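Long-range contact in YrdC-like domain-containing protein (Streptococcus mutans, PDB 3L7V), which is of unknown function but belongs to the YrdC-like family and may bind double-stranded RNA, as proposed for its family, with a suggested role in tRNA modification: residues A[251-256]-A[282-287]. Numbering follows the deposited sequence.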
loop_
_atom_site.group_PDB
_atom_site.type_symbol
_atom_site.label_atom_id
_atom_site.label_comp_id
_atom_site.label_asym_id
_atom_site.label_seq_id
_atom_site.Cartn_x
_atom_site.Cartn_y
_atom_site.Cartn_z
ATOM N N PRO A 251 6.983 -4.795 21.153
ATOM C CA PRO A 251 8.083 -4.224 21.950
ATOM C C PRO A 251 9.402 -4.114 21.193
ATOM O O PRO A 251 9.610 -4.837 20.211
ATOM C CB PRO A 251 8.255 -5.239 23.092
ATOM C CG PRO A 251 7.009 -6.034 23.115
ATOM C CD PRO A 251 6.516 -6.074 21.704
ATOM N N GLN A 252 10.270 -3.214 21.655
ATOM C CA GLN A 252 11.668 -3.163 21.228
ATOM C C GLN A 252 12.407 -4.380 21.743
ATOM O O GLN A 252 12.320 -4.697 22.923
ATOM C CB GLN A 252 12.373 -1.924 21.792
ATOM C CG GLN A 252 12.509 -0.753 20.842
ATOM C CD GLN A 252 13.672 -0.892 19.866
ATOM O OE1 GLN A 252 14.840 -0.959 20.261
ATOM N NE2 GLN A 252 13.353 -0.909 18.583
ATOM N N GLN A 253 13.159 -5.039 20.867
ATOM C CA GLN A 253 13.955 -6.197 21.266
ATOM C C GLN A 253 15.343 -5.824 21.822
ATOM O O GLN A 253 15.604 -5.999 23.005
ATOM C CB GLN A 253 14.063 -7.217 20.113
ATOM C CG GLN A 253 12.729 -7.911 19.810
ATOM C CD GLN A 253 12.797 -8.912 18.668
ATOM O OE1 GLN A 253 13.806 -9.588 18.480
ATOM N NE2 GLN A 253 11.711 -9.013 17.900
ATOM N N GLY A 254 16.230 -5.323 20.969
ATOM C CA GLY A 254 17.601 -5.067 21.382
ATOM C C GLY A 254 18.527 -6.102 20.775
ATOM O O GLY A 254 18.214 -7.290 20.765
ATOM N N ALA A 255 19.662 -5.644 20.261
ATOM C CA ALA A 255 20.614 -6.497 19.549
ATOM C C ALA A 255 21.150 -7.684 20.355
ATOM O O ALA A 255 21.652 -8.642 19.781
ATOM C CB ALA A 255 21.767 -5.663 19.013
ATOM N N ASP A 256 21.031 -7.626 21.676
ATOM C CA ASP A 256 21.556 -8.671 22.551
ATOM C C ASP A 256 20.474 -9.588 23.157
ATOM O O ASP A 256 20.788 -10.492 23.930
ATOM C CB ASP A 256 22.357 -8.027 23.688
ATOM C CG ASP A 256 21.519 -7.058 24.504
ATOM O OD1 ASP A 256 20.756 -6.270 23.897
ATOM O OD2 ASP A 256 21.612 -7.086 25.749
ATOM N N ASP A 282 18.564 -9.894 10.052
ATOM C CA ASP A 282 19.609 -8.931 10.417
ATOM C C ASP A 282 19.165 -7.941 11.492
ATOM O O ASP A 282 19.993 -7.435 12.236
ATOM C CB ASP A 282 20.114 -8.163 9.191
ATOM C CG ASP A 282 20.995 -9.018 8.285
ATOM O OD1 ASP A 282 21.620 -9.985 8.776
ATOM O OD2 ASP A 282 21.064 -8.720 7.074
ATOM N N GLN A 283 17.862 -7.683 11.590
ATOM C CA GLN A 283 17.350 -6.617 12.451
ATOM C C GLN A 283 16.637 -7.111 13.738
ATOM O O GLN A 283 16.540 -6.387 14.730
ATOM C CB GLN A 283 16.438 -5.696 11.612
ATOM C CG GLN A 283 15.905 -4.455 12.311
ATOM C CD GLN A 283 16.968 -3.375 12.506
ATOM O OE1 GLN A 283 17.015 -2.401 11.760
ATOM N NE2 GLN A 283 17.821 -3.548 13.514
ATOM N N PHE A 284 16.131 -8.334 13.728
ATOM C CA PHE A 284 15.464 -8.879 14.907
ATOM C C PHE A 284 16.023 -10.287 15.207
ATOM O O PHE A 284 16.200 -11.087 14.293
ATOM C CB PHE A 284 13.939 -8.993 14.688
ATOM C CG PHE A 284 13.257 -7.716 14.243
ATOM C CD1 PHE A 284 12.600 -6.899 15.171
ATOM C CD2 PHE A 284 13.204 -7.367 12.894
ATOM C CE1 PHE A 284 11.940 -5.722 14.756
ATOM C CE2 PHE A 284 12.555 -6.206 12.478
ATOM C CZ PHE A 284 11.927 -5.376 13.412
ATOM N N ASN A 285 16.282 -10.603 16.473
ATOM C CA ASN A 285 16.658 -11.977 16.827
ATOM C C ASN A 285 15.450 -12.912 16.931
ATOM O O ASN A 285 15.591 -14.133 17.058
ATOM C CB ASN A 285 17.476 -12.011 18.125
ATOM C CG ASN A 285 18.848 -11.375 17.954
ATOM O OD1 ASN A 285 19.439 -11.467 16.885
ATOM N ND2 ASN A 285 19.350 -10.717 18.998
ATOM N N SER A 286 14.260 -12.330 16.861
ATOM C CA SER A 286 13.040 -13.084 17.061
ATOM C C SER A 286 11.904 -12.641 16.124
ATOM O O SER A 286 11.444 -11.502 16.212
ATOM C CB SER A 286 12.624 -12.948 18.529
ATOM O OG SER A 286 11.510 -13.752 18.847
ATOM N N TRP A 287 11.465 -13.545 15.232
ATOM C CA TRP A 287 10.287 -13.332 14.365
ATOM C C TRP A 287 9.590 -14.637 13.890
ATOM O O TRP A 287 10.167 -15.727 13.978
ATOM C CB TRP A 287 10.602 -12.395 13.165
ATOM C CG TRP A 287 11.650 -12.894 12.143
ATOM C CD1 TRP A 287 13.013 -12.721 12.210
ATOM C CD2 TRP A 287 11.402 -13.588 10.908
ATOM N NE1 TRP A 287 13.616 -13.263 11.097
ATOM C CE2 TRP A 287 12.649 -13.798 10.283
ATOM C CE3 TRP A 287 10.239 -14.036 10.256
ATOM C CZ2 TRP A 287 12.771 -14.469 9.051
ATOM C CZ3 TRP A 287 10.361 -14.693 9.024
ATOM C CH2 TRP A 287 11.615 -14.907 8.441
HETATM O O HOH W 1 17.160 -7.971 18.245
#
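Gln253 reaches across to the turn that follows helix 273-283 and leads into the short strand 288-289, outermost in the sheet of this YrdC-like chain, tying it to the long loop between strands 239-241 and 265-268. Its side chain runs straight out beyond CG (chi2 179°), which carries the amide to the backbone of Ser286. There Gln253 NE2 donates to Ser286 O at 3.0 Å, in the carbonyl plane and on a lone pair; this end carries the firm bond, the OE1 end only a weak one from Ser286 N. Gln253 NE2 also lies 3.6 Å from CD1 of Phe284, the amide and ring planes 53° apart. The CB of Ser286 packs against Gln253 OE1. Phe284, the buried member of the group, also packs on Pro264 and Glu112. This is the close-packed half. Toward solvent the grip slackens: Ala255 and Asn285 are exposed, and a water bridges the loops, donating to Gly254 O at 2.8 Å and accepting from Asn285 N. Asn285 ND2 also bonds Ser257 O, so it serves two carbonyls on the loop; on Ala255 O, 3.2 Å away, it sits above the carbonyl plane, not on a lone pair.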